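Local coordinates for protein chymotrypsin (PDB 2EA3) that probably hydrolyses internal peptide bonds in proteins as a chymotrypsin-like serine endopeptidase, this chain being the protease domain of a longer precursor, at residues N55-V60 and Q174-R179; S92-S97 and T128-E133; G98-W103 and P134-G139. All coordinates share one frame; numbering follows the deposited sequence.

Contact 1: residues N55-V60 and Q174-R179; sequences NDYAFV and QAYGLR
Y57 turns its ring toward Y176 by placing CG between its own backbone N and carbonyl carbon, the crowded position (chi1 61°), while Y176 sets CG anti to its carbonyl carbon (chi1 -58°) and reaches back to the strand. The two tyrosines meet obliquely, their planes 84° apart and their ring centroids 5.6 Å apart. Y176 OH lies in the plane of the Y57 ring, at its edge, 3.3 Å from Y57 CE2. A175 CB, one residue earlier on the helix, sits against the phenol end of Y57, 3.5 Å from Y57 OH, and the same methyl stands over the centre of the Y176 ring.

F59, two residues along the strand, points the same way. Its CB packs against the Y176 ring, 3.8 Å from Y176 CD2, and L178 CD2 lies over one face of its own ring, 4.1 Å from the F59 ring centroid, in a CH-pi contact. G177, with positive phi, ends the helix and turns the chain so that L178 can follow Y176 onto the strand.

An alanine in place of Y176 would probably open a gap between Y57 and F59, leaving the edge of the Y57 ring and F59 CB without their shared neighbour.

One side of strand 57-62 thus meets the end of helix 169-176. A58 turns away from the helix end, and A58 and V60 touch F47 of strand 45-51 and T29 of strand 26-29. Between the two segments no hydrogen bond forms, and mostly apolar and aromatic contacts join them, which implies that shape complementarity, more than polar geometry, sets how they fit.

Contact 2: residues S92-S97 and T128-E133; sequences SAVCRS and TTVCAE. With SO4 (sulfate ion), chain B.
C131 O is gripped by two nitrogens of one side chain, R96, which comes at it side-on. R96 NE stands 2.9 Å from C131 O and lies in the carbonyl plane, with a C=O...donor angle of 151°. R96 NH2, 3.0 Å from C131 O, bonds from above that plane, 37° out of it. Both bonds are bent, as they must be when neighbouring N-H groups share a single oxygen. A bend at chi3 (48°) swings the guanidinium toward the loop, and the double grip restricts its rotation. NH2 and NH1 also make weak bonds to T101 OG1 and G102 O, respectively.

The base of the R96 side chain crosses V130 at a slant, V130 CG1 lying 3.7 Å from R96 CB. A132 CB closes on the guanidinium obliquely, 3.7 Å from R96 NE. V130 then serves the other inward residue of the strand through its second branch: V130 CG2 meets V94 CG2 at 3.9 Å, the two side chains crossing at about a right angle. At the start of the loop, T128 OG1 accepts from V130 N at 3.0 Å, an ST turn, and is also hydrogen-bonded to T164 O. At the start of the strand, A93 N donates to sulfate O3 over 2.8 Å; the ion probably comes from the crystallisation liquor.

Two disulfides frame the contact, C95 with C105 and C131 with C158, the first tying strand 93-98 to strand 102-110. A strand of the closed second beta-barrel, with the loop that leaves strand 125-128 held against it by R96 and V130, is typical of the chymotrypsin fold, where this disulfide-tethered loop leads to the probable nucleophile and, as in relatives, would form part of the wall of the S1 specificity pocket.

Contact 3: residues G98-W103 and P134-G139; sequences GSTTGW and PGDSGG
D136 and T101 meet with their side chains at about a right angle, so that the carboxylate presents both oxygens to the hairpin loop 99-101. D136 OD1 takes the hydroxyl of T101: T101 OG1 donates from the syn side at 2.6 Å, 29° out of the carboxylate plane. D136 OD2 is held by two backbone groups. T100 N, 2.9 Å from D136 OD2, comes from nearly straight ahead of the oxygen, whereas T101 N, 3.1 Å from D136 OD2, is taken up by the syn lone pair of that oxygen. With E133 N also bonded to OD1, the buried carboxylate is well supplied with donors and fixed in rotation.

D136 belongs to the Gly-Asp-Ser-Gly-Gly signature of the family, just before S137, the probable nucleophile, whose OG is hydrogen-bonded to H32 NE2. In pancreatic chymotrypsin the equivalent aspartate pairs with the N-terminal ammonium; here much of that role passes to the loop 99-101, with E133 N. By the same analogy G135 N and S137 N would form the oxyanion hole.

T100 OG1 donates to P134 O at 2.9 Å, meeting that carbonyl at 120° and tilted 25° from its plane. T100 OG1 lies close over G135, 3.1 Å from G135 CA, where a side chain would collide with it; the backbone angles of G135 call for glycine as well. G98 faces D136 similarly, for a CB there would run into OD2. From D136 to G139 the chain makes a type II turn, closed by G139 N on D136 O at 3.1 Å.

Contacts 2 and 3 are two halves of one joint in the second barrel, their centres 10 Å apart, each pairing the hairpin of strands 93-98 and 102-110 with the loop 128-139. R96 of contact 2 reaches into contact 3, where its NH1 makes a long, weak ion pair with D136 OD1 at 3.5 Å. Contact 1 joins the first barrel to the end of the C-terminal helix, across the chain's centre, its centre 21 Å from contact 2's and 19 Å from contact 3's. Nearest atoms of contacts 1 and 3 are about 6 Å apart: D56 and S137, with H32, have the geometry of a Ser-His-Asp triad, consistent with an active site between the barrels.

Contact 1: residues N55-V60 and Q174-R179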
ATOM      1  N   ASN A  55      -0.234  13.761  -3.447  1.00 11.71           N
ATOM      2  CA  ASN A  55       0.375  12.515  -2.983  1.00 10.56           C
ATOM      3  C   ASN A  55      -0.715  11.456  -3.022  1.00 10.30           C
ATOM      4  O   ASN A  55      -1.847  11.735  -3.440  1.00 10.01           O
ATOM      5  CB  ASN A  55       0.837  12.655  -1.522  1.00 10.32           C
ATOM      6  CG  ASN A  55       1.723  13.876  -1.283  1.00 12.26           C
ATOM      7  OD1 ASN A  55       1.408  14.732  -0.445  1.00 15.49           O
ATOM      8  ND2 ASN A  55       2.816  13.962  -2.005  1.00 11.39           N
ATOM      9  N   ASP A  56      -0.408  10.246  -2.562  1.00  9.30           N
ATOM     10  CA  ASP A  56      -1.479   9.269  -2.346  1.00  9.51           C
ATOM     11  C   ASP A  56      -1.116   8.383  -1.152  1.00  9.83           C
ATOM     12  O   ASP A  56      -0.746   7.220  -1.296  1.00  9.89           O
ATOM     13  CB  ASP A  56      -1.798   8.469  -3.622  1.00  9.93           C
ATOM     14  CG  ASP A  56      -3.114   7.673  -3.508  1.00 10.60           C
ATOM     15  OD1 ASP A  56      -3.447   6.934  -4.470  1.00 11.25           O
ATOM     16  OD2 ASP A  56      -3.792   7.781  -2.451  1.00 10.04           O
ATOM     17  N   TYR A  57      -1.213   8.959   0.037  1.00  9.78           N
ATOM     18  CA  TYR A  57      -0.872   8.218   1.246  1.00  9.60           C
ATOM     19  C   TYR A  57      -1.774   8.533   2.406  1.00  8.99           C
ATOM     20  O   TYR A  57      -2.368   9.605   2.463  1.00  8.53           O
ATOM     21  CB  TYR A  57       0.600   8.382   1.669  1.00 10.48           C
ATOM     22  CG  TYR A  57       1.088   9.786   2.000  1.00 11.25           C
ATOM     23  CD1 TYR A  57       1.964  10.454   1.147  1.00 11.76           C
ATOM     24  CD2 TYR A  57       0.675  10.447   3.169  1.00 12.68           C
ATOM     25  CE1 TYR A  57       2.427  11.770   1.453  1.00 12.40           C
ATOM     26  CE2 TYR A  57       1.149  11.742   3.488  1.00 12.90           C
ATOM     27  CZ  TYR A  57       2.019  12.386   2.638  1.00 13.14           C
ATOM     28  OH  TYR A  57       2.464  13.664   2.965  1.00 14.52           O
ATOM     29  N   ALA A  58      -1.824   7.590   3.339  1.00  8.91           N
ATOM     30  CA  ALA A  58      -2.604   7.749   4.558  1.00 10.01           C
ATOM     31  C   ALA A  58      -2.052   6.868   5.643  1.00 10.37           C
ATOM     32  O   ALA A  58      -1.379   5.879   5.375  1.00 10.60           O
ATOM     33  CB  ALA A  58      -4.079   7.447   4.305  1.00  9.48           C
ATOM     34  N   PHE A  59      -2.359   7.237   6.878  1.00 10.37           N
ATOM     35  CA  PHE A  59      -1.982   6.467   8.041  1.00 10.66           C
ATOM     36  C   PHE A  59      -3.268   6.172   8.784  1.00 11.36           C
ATOM     37  O   PHE A  59      -4.068   7.086   9.028  1.00 11.70           O
ATOM     38  CB  PHE A  59      -1.040   7.302   8.929  1.00 10.78           C
ATOM     39  CG  PHE A  59      -0.868   6.759  10.326  1.00 11.63           C
ATOM     40  CD1 PHE A  59      -0.403   5.463  10.547  1.00 10.03           C
ATOM     41  CD2 PHE A  59      -1.158   7.568  11.426  1.00 15.29           C
ATOM     42  CE1 PHE A  59      -0.244   4.971  11.844  1.00 12.27           C
ATOM     43  CE2 PHE A  59      -1.006   7.057  12.736  1.00 15.47           C
ATOM     44  CZ  PHE A  59      -0.536   5.773  12.930  1.00 13.00           C
ATOM     45  N   VAL A  60      -3.458   4.906   9.157  1.00 11.02           N
ATOM     46  CA  VAL A  60      -4.636   4.502   9.925  1.00 11.88           C
ATOM     47  C   VAL A  60      -4.154   4.067  11.305  1.00 12.05           C
ATOM     48  O   VAL A  60      -3.343   3.149  11.423  1.00 11.50           O
ATOM     49  CB  VAL A  60      -5.433   3.369   9.199  1.00 12.18           C
ATOM     50  CG1 VAL A  60      -6.622   2.850  10.076  1.00 11.57           C
ATOM     51  CG2 VAL A  60      -5.921   3.840   7.832  1.00 12.91           C
ATOM     52  N   GLN A 174       8.248   9.767   6.692  1.00 14.10           N
ATOM     53  CA  GLN A 174       8.715  11.118   6.995  1.00 15.51           C
ATOM     54  C   GLN A 174       7.560  12.054   7.364  1.00 14.56           C
ATOM     55  O   GLN A 174       7.651  12.815   8.331  1.00 14.96           O
ATOM     56  CB  GLN A 174       9.484  11.689   5.803  1.00 15.87           C
ATOM     57  CG  GLN A 174      10.043  13.102   6.037  1.00 21.26           C
ATOM     58  CD  GLN A 174      11.294  13.122   6.904  1.00 28.37           C
ATOM     59  OE1 GLN A 174      11.391  12.413   7.914  1.00 30.11           O
ATOM     60  NE2 GLN A 174      12.264  13.952   6.510  1.00 30.89           N
ATOM     61  N   ALA A 175       6.468  11.976   6.606  1.00 14.19           N
ATOM     62  CA  ALA A 175       5.325  12.877   6.823  1.00 13.68           C
ATOM     63  C   ALA A 175       4.791  12.751   8.239  1.00 14.05           C
ATOM     64  O   ALA A 175       4.495  13.752   8.877  1.00 13.21           O
ATOM     65  CB  ALA A 175       4.211  12.603   5.805  1.00 14.05           C
ATOM     66  N   TYR A 176       4.706  11.523   8.751  1.00 13.02           N
ATOM     67  CA  TYR A 176       4.036  11.307  10.023  1.00 14.32           C
ATOM     68  C   TYR A 176       4.952  10.910  11.172  1.00 14.26           C
ATOM     69  O   TYR A 176       4.464  10.623  12.269  1.00 14.96           O
ATOM     70  CB  TYR A 176       2.926  10.268   9.862  1.00 14.40           C
ATOM     71  CG  TYR A 176       1.890  10.649   8.842  1.00 14.85           C
ATOM     72  CD1 TYR A 176       1.218  11.878   8.923  1.00 16.52           C
ATOM     73  CD2 TYR A 176       1.564   9.793   7.804  1.00 14.65           C
ATOM     74  CE1 TYR A 176       0.269  12.245   7.968  1.00 16.83           C
ATOM     75  CE2 TYR A 176       0.590  10.143   6.849  1.00 16.62           C
ATOM     76  CZ  TYR A 176      -0.050  11.368   6.944  1.00 16.26           C
ATOM     77  OH  TYR A 176      -0.995  11.719   6.018  1.00 15.22           O
ATOM     78  N   GLY A 177       6.255  10.902  10.915  1.00 14.77           N
ATOM     79  CA  GLY A 177       7.266  10.542  11.925  1.00 15.54           C
ATOM     80  C   GLY A 177       7.083   9.112  12.385  1.00 16.28           C
ATOM     81  O   GLY A 177       7.111   8.832  13.576  1.00 16.99           O
ATOM     82  N   LEU A 178       6.860   8.215  11.430  1.00 15.83           N
ATOM     83  CA  LEU A 178       6.542   6.825  11.727  1.00 16.59           C
ATOM     84  C   LEU A 178       7.757   5.949  11.523  1.00 16.79           C
ATOM     85  O   LEU A 178       8.619   6.269  10.708  1.00 17.58           O
ATOM     86  CB  LEU A 178       5.439   6.318  10.790  1.00 16.59           C
ATOM     87  CG  LEU A 178       4.090   7.011  10.863  1.00 16.62           C
ATOM     88  CD1 LEU A 178       3.303   6.686   9.604  1.00 18.72           C
ATOM     89  CD2 LEU A 178       3.343   6.593  12.130  1.00 19.15           C
ATOM     90  N   ARG A 179       7.794   4.841  12.253  1.00 17.42           N
ATOM     91  CA  ARG A 179       8.782   3.789  12.043  1.00 18.40           C
ATOM     92  C   ARG A 179       8.062   2.514  11.617  1.00 18.35           C
ATOM     93  O   ARG A 179       7.014   2.164  12.165  1.00 16.96           O
ATOM     94  CB  ARG A 179       9.572   3.517  13.318  1.00 19.61           C
ATOM     95  CG  ARG A 179      10.740   4.462  13.558  1.00 24.38           C
ATOM     96  CD  ARG A 179      11.513   4.024  14.805  1.00 31.42           C
ATOM     97  NE  ARG A 179      12.694   4.856  15.065  1.00 38.28           N
ATOM     98  CZ  ARG A 179      12.662   6.066  15.628  1.00 41.46           C
ATOM     99  NH1 ARG A 179      11.503   6.610  15.990  1.00 43.41           N
ATOM    100  NH2 ARG A 179      13.793   6.743  15.821  1.00 42.74           N
TER

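Contact 2: residues S92-S97 and T128-E133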
ATOM      1  N   SER A  92      14.238  -2.957 -10.949  1.00 13.64           N
ATOM      2  CA  SER A  92      14.100  -3.968  -9.899  1.00 13.44           C
ATOM      3  C   SER A  92      12.830  -4.792 -10.029  1.00 13.21           C
ATOM      4  O   SER A  92      11.781  -4.244 -10.379  1.00 12.80           O
ATOM      5  CB  SER A  92      14.089  -3.322  -8.522  1.00 13.22           C
ATOM      6  OG  SER A  92      15.369  -2.773  -8.263  1.00 15.25           O
ATOM      7  N   ALA A  93      12.924  -6.086  -9.707  1.00 12.64           N
ATOM      8  CA  ALA A  93      11.747  -6.942  -9.656  1.00 12.39           C
ATOM      9  C   ALA A  93      10.999  -6.600  -8.372  1.00 12.47           C
ATOM     10  O   ALA A  93      11.577  -6.571  -7.276  1.00 13.15           O
ATOM     11  CB  ALA A  93      12.141  -8.422  -9.670  1.00 13.71           C
ATOM     12  N   VAL A  94       9.720  -6.314  -8.515  1.00 11.82           N
ATOM     13  CA  VAL A  94       8.891  -5.984  -7.362  1.00 10.28           C
ATOM     14  C   VAL A  94       7.615  -6.817  -7.419  1.00 10.23           C
ATOM     15  O   VAL A  94       7.157  -7.223  -8.510  1.00  9.16           O
ATOM     16  CB  VAL A  94       8.534  -4.492  -7.329  1.00 10.71           C
ATOM     17  CG1 VAL A  94       9.761  -3.658  -6.962  1.00 10.35           C
ATOM     18  CG2 VAL A  94       7.916  -4.045  -8.681  1.00  9.77           C
ATOM     19  N   CYS A  95       7.057  -7.078  -6.246  1.00 10.00           N
ATOM     20  CA  CYS A  95       5.798  -7.833  -6.174  1.00 10.12           C
ATOM     21  C   CYS A  95       4.844  -7.055  -5.308  1.00  9.67           C
ATOM     22  O   CYS A  95       5.253  -6.446  -4.304  1.00  9.95           O
ATOM     23  CB  CYS A  95       5.997  -9.204  -5.549  1.00 10.05           C
ATOM     24  SG  CYS A  95       6.999 -10.304  -6.543  1.00 12.28           S
ATOM     25  N   ARG A  96       3.576  -7.117  -5.697  1.00  8.42           N
ATOM     26  CA  ARG A  96       2.505  -6.414  -5.040  1.00  9.09           C
ATOM     27  C   ARG A  96       1.566  -7.441  -4.394  1.00  8.66           C
ATOM     28  O   ARG A  96       1.318  -8.487  -4.971  1.00 10.53           O
ATOM     29  CB  ARG A  96       1.727  -5.603  -6.095  1.00  7.99           C
ATOM     30  CG  ARG A  96       0.541  -4.821  -5.475  1.00  9.11           C
ATOM     31  CD  ARG A  96      -0.464  -4.319  -6.528  1.00  9.77           C
ATOM     32  NE  ARG A  96      -0.872  -5.349  -7.494  1.00 10.84           N
ATOM     33  CZ  ARG A  96      -1.634  -6.406  -7.203  1.00 11.39           C
ATOM     34  NH1 ARG A  96      -2.093  -6.590  -5.967  1.00 12.03           N
ATOM     35  NH2 ARG A  96      -1.939  -7.291  -8.156  1.00 10.15           N
ATOM     36  N   SER A  97       1.071  -7.135  -3.197  1.00  8.75           N
ATOM     37  CA  SER A  97       0.059  -7.944  -2.548  1.00  8.95           C
ATOM     38  C   SER A  97      -1.184  -7.074  -2.381  1.00  8.06           C
ATOM     39  O   SER A  97      -1.113  -5.976  -1.855  1.00  8.28           O
ATOM     40  CB  SER A  97       0.572  -8.384  -1.179  1.00  9.61           C
ATOM     41  OG  SER A  97      -0.353  -9.228  -0.523  1.00  8.85           O
ATOM     42  N   THR A 128       5.319   0.988 -12.543  1.00 11.34           N
ATOM     43  CA  THR A 128       5.676  -0.440 -12.717  1.00 11.01           C
ATOM     44  C   THR A 128       4.848  -1.149 -13.776  1.00 11.15           C
ATOM     45  O   THR A 128       3.812  -0.637 -14.203  1.00 12.15           O
ATOM     46  CB  THR A 128       5.466  -1.265 -11.429  1.00 11.12           C
ATOM     47  OG1 THR A 128       4.059  -1.545 -11.262  1.00 10.70           O
ATOM     48  CG2 THR A 128       6.037  -0.523 -10.181  1.00  9.86           C
ATOM     49  N   THR A 129       5.271  -2.368 -14.117  1.00 10.96           N
ATOM     50  CA  THR A 129       4.523  -3.240 -15.039  1.00 11.10           C
ATOM     51  C   THR A 129       3.667  -4.228 -14.244  1.00 10.92           C
ATOM     52  O   THR A 129       3.165  -5.215 -14.797  1.00  9.95           O
ATOM     53  CB  THR A 129       5.485  -4.069 -15.910  1.00 10.89           C
ATOM     54  OG1 THR A 129       6.343  -4.821 -15.056  1.00 11.97           O
ATOM     55  CG2 THR A 129       6.335  -3.173 -16.788  1.00 12.41           C
ATOM     56  N   VAL A 130       3.540  -4.007 -12.930  1.00 10.81           N
ATOM     57  CA  VAL A 130       2.716  -4.893 -12.108  1.00 11.38           C
ATOM     58  C   VAL A 130       1.252  -4.561 -12.433  1.00 11.78           C
ATOM     59  O   VAL A 130       0.935  -3.415 -12.636  1.00 12.99           O
ATOM     60  CB  VAL A 130       2.963  -4.645 -10.600  1.00 11.72           C
ATOM     61  CG1 VAL A 130       2.073  -5.545  -9.738  1.00 12.65           C
ATOM     62  CG2 VAL A 130       4.449  -4.823 -10.231  1.00 13.46           C
ATOM     63  N   CYS A 131       0.367  -5.559 -12.471  1.00 11.52           N
ATOM     64  CA  CYS A 131      -1.050  -5.289 -12.714  1.00 11.80           C
ATOM     65  C   CYS A 131      -1.721  -5.027 -11.370  1.00 12.03           C
ATOM     66  O   CYS A 131      -1.208  -5.435 -10.339  1.00 11.44           O
ATOM     67  CB  CYS A 131      -1.709  -6.500 -13.383  1.00 11.94           C
ATOM     68  SG  CYS A 131      -1.701  -8.040 -12.385  1.00 13.49           S
ATOM     69  N   ALA A 132      -2.865  -4.362 -11.384  1.00 12.39           N
ATOM     70  CA  ALA A 132      -3.650  -4.215 -10.165  1.00 12.27           C
ATOM     71  C   ALA A 132      -5.082  -3.976 -10.572  1.00 13.34           C
ATOM     72  O   ALA A 132      -5.356  -3.587 -11.713  1.00 13.42           O
ATOM     73  CB  ALA A 132      -3.148  -3.049  -9.331  1.00 13.05           C
ATOM     74  N   GLU A 133      -5.989  -4.241  -9.645  1.00 13.41           N
ATOM     75  CA  GLU A 133      -7.394  -3.977  -9.894  1.00 15.06           C
ATOM     76  C   GLU A 133      -7.905  -3.177  -8.713  1.00 15.63           C
ATOM     77  O   GLU A 133      -7.198  -3.040  -7.731  1.00 15.03           O
ATOM     78  CB  GLU A 133      -8.152  -5.293 -10.156  1.00 14.29           C
ATOM     79  CG  GLU A 133      -7.770  -5.848 -11.554  1.00 15.82           C
ATOM     80  CD  GLU A 133      -8.350  -7.204 -11.882  1.00 17.71           C
ATOM     81  OE1 GLU A 133      -9.419  -7.531 -11.339  1.00 21.45           O
ATOM     82  OE2 GLU A 133      -7.734  -7.951 -12.688  1.00 17.92           O
TER
HETATM   83  S   SO4 B 190      16.584  -7.431  -9.035  1.00 44.14           S
HETATM   84  O1  SO4 B 190      17.107  -8.631  -8.395  1.00 45.49           O
HETATM   85  O2  SO4 B 190      16.573  -7.607 -10.482  1.00 45.10           O
HETATM   86  O3  SO4 B 190      15.227  -7.168  -8.571  1.00 44.84           O
HETATM   87  O4  SO4 B 190      17.436  -6.293  -8.699  1.00 45.33           O

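Contact 3: residues G98-W103 and P134-G139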
ATOM      1  N   GLY A  98      -2.326  -7.568  -2.839  1.00  8.95           N
ATOM      2  CA  GLY A  98      -3.565  -6.830  -2.730  1.00  8.17           C
ATOM      3  C   GLY A  98      -4.729  -7.795  -2.620  1.00  9.29           C
ATOM      4  O   GLY A  98      -4.641  -8.958  -3.028  1.00  8.66           O
ATOM      5  N   SER A  99      -5.820  -7.312  -2.059  1.00  9.44           N
ATOM      6  CA  SER A  99      -6.926  -8.195  -1.676  1.00 10.77           C
ATOM      7  C   SER A  99      -7.855  -8.613  -2.829  1.00 10.78           C
ATOM      8  O   SER A  99      -8.727  -9.456  -2.638  1.00 11.34           O
ATOM      9  CB  SER A  99      -7.742  -7.509  -0.589  1.00 11.54           C
ATOM     10  OG  SER A  99      -8.366  -6.361  -1.122  1.00 12.98           O
ATOM     11  N   THR A 100      -7.709  -8.018  -4.010  1.00 10.17           N
ATOM     12  CA  THR A 100      -8.563  -8.393  -5.142  1.00 11.81           C
ATOM     13  C   THR A 100      -7.899  -9.389  -6.067  1.00 11.37           C
ATOM     14  O   THR A 100      -8.536 -10.321  -6.550  1.00 11.84           O
ATOM     15  CB  THR A 100      -9.004  -7.154  -5.949  1.00 11.74           C
ATOM     16  OG1 THR A 100      -9.707  -6.298  -5.049  1.00 14.16           O
ATOM     17  CG2 THR A 100      -9.916  -7.537  -7.140  1.00 13.47           C
ATOM     18  N   THR A 101      -6.617  -9.179  -6.330  1.00 11.05           N
ATOM     19  CA  THR A 101      -5.917 -10.031  -7.285  1.00 10.90           C
ATOM     20  C   THR A 101      -4.822 -10.891  -6.652  1.00 10.81           C
ATOM     21  O   THR A 101      -4.261 -11.756  -7.320  1.00 10.87           O
ATOM     22  CB  THR A 101      -5.358  -9.196  -8.441  1.00 10.42           C
ATOM     23  OG1 THR A 101      -4.449  -8.221  -7.921  1.00 11.04           O
ATOM     24  CG2 THR A 101      -6.484  -8.512  -9.177  1.00 11.11           C
ATOM     25  N   GLY A 102      -4.517 -10.661  -5.374  1.00 10.18           N
ATOM     26  CA  GLY A 102      -3.466 -11.414  -4.705  1.00 10.97           C
ATOM     27  C   GLY A 102      -2.060 -10.903  -5.004  1.00 11.07           C
ATOM     28  O   GLY A 102      -1.804  -9.711  -4.981  1.00 11.29           O
ATOM     29  N   TRP A 103      -1.166 -11.826  -5.320  1.00 10.44           N
ATOM     30  CA  TRP A 103       0.271 -11.553  -5.433  1.00 10.53           C
ATOM     31  C   TRP A 103       0.647 -11.553  -6.899  1.00 10.35           C
ATOM     32  O   TRP A 103       0.466 -12.563  -7.592  1.00 10.44           O
ATOM     33  CB  TRP A 103       1.016 -12.663  -4.710  1.00 11.36           C
ATOM     34  CG  TRP A 103       2.497 -12.614  -4.722  1.00 13.23           C
ATOM     35  CD1 TRP A 103       3.326 -13.235  -5.600  1.00 13.70           C
ATOM     36  CD2 TRP A 103       3.332 -11.943  -3.771  1.00 12.09           C
ATOM     37  NE1 TRP A 103       4.643 -12.981  -5.261  1.00 14.02           N
ATOM     38  CE2 TRP A 103       4.672 -12.199  -4.136  1.00 11.48           C
ATOM     39  CE3 TRP A 103       3.074 -11.167  -2.632  1.00 14.37           C
ATOM     40  CZ2 TRP A 103       5.761 -11.706  -3.407  1.00 12.58           C
ATOM     41  CZ3 TRP A 103       4.158 -10.657  -1.903  1.00 12.61           C
ATOM     42  CH2 TRP A 103       5.492 -10.932  -2.304  1.00 13.23           C
ATOM     43  N   PRO A 134      -9.088  -2.563  -8.847  1.00 17.52           N
ATOM     44  CA  PRO A 134      -9.635  -1.883  -7.686  1.00 18.54           C
ATOM     45  C   PRO A 134      -9.879  -2.892  -6.557  1.00 17.75           C
ATOM     46  O   PRO A 134     -10.398  -4.034  -6.780  1.00 20.16           O
ATOM     47  CB  PRO A 134     -10.951  -1.294  -8.221  1.00 18.75           C
ATOM     48  CG  PRO A 134     -10.714  -1.177  -9.738  1.00 18.97           C
ATOM     49  CD  PRO A 134      -9.974  -2.444 -10.022  1.00 17.37           C
ATOM     50  N   GLY A 135      -9.510  -2.468  -5.364  1.00 15.92           N
ATOM     51  CA  GLY A 135      -9.474  -3.322  -4.199  1.00 12.63           C
ATOM     52  C   GLY A 135      -8.032  -3.518  -3.793  1.00 11.51           C
ATOM     53  O   GLY A 135      -7.743  -3.624  -2.613  1.00 11.05           O
ATOM     54  N   ASP A 136      -7.128  -3.573  -4.781  1.00 10.12           N
ATOM     55  CA  ASP A 136      -5.690  -3.720  -4.495  1.00  9.07           C
ATOM     56  C   ASP A 136      -5.051  -2.426  -3.985  1.00  8.73           C
ATOM     57  O   ASP A 136      -3.936  -2.451  -3.450  1.00  8.59           O
ATOM     58  CB  ASP A 136      -4.932  -4.156  -5.753  1.00  8.98           C
ATOM     59  CG  ASP A 136      -5.306  -5.559  -6.218  1.00  9.36           C
ATOM     60  OD1 ASP A 136      -5.179  -5.797  -7.439  1.00 11.09           O
ATOM     61  OD2 ASP A 136      -5.678  -6.416  -5.376  1.00 10.00           O
ATOM     62  N   SER A 137      -5.713  -1.292  -4.206  1.00  8.27           N
ATOM     63  CA  SER A 137      -5.179   0.016  -3.767  1.00  8.99           C
ATOM     64  C   SER A 137      -4.739  -0.004  -2.306  1.00  8.64           C
ATOM     65  O   SER A 137      -5.443  -0.576  -1.467  1.00  9.29           O
ATOM     66  CB  SER A 137      -6.302   1.068  -3.884  1.00 10.61           C
ATOM     67  OG  SER A 137      -6.458   1.457  -5.218  1.00 14.23           O
ATOM     68  N   GLY A 138      -3.617   0.642  -1.989  1.00  8.58           N
ATOM     69  CA  GLY A 138      -3.164   0.746  -0.611  1.00  8.43           C
ATOM     70  C   GLY A 138      -2.262  -0.405  -0.244  1.00  8.76           C
ATOM     71  O   GLY A 138      -1.576  -0.341   0.766  1.00  9.22           O
ATOM     72  N   GLY A 139      -2.278  -1.461  -1.061  1.00  8.21           N
ATOM     73  CA  GLY A 139      -1.534  -2.687  -0.775  1.00  8.99           C
ATOM     74  C   GLY A 139      -0.029  -2.556  -0.916  1.00  9.71           C
ATOM     75  O   GLY A 139       0.473  -1.555  -1.390  1.00  9.74           O
TER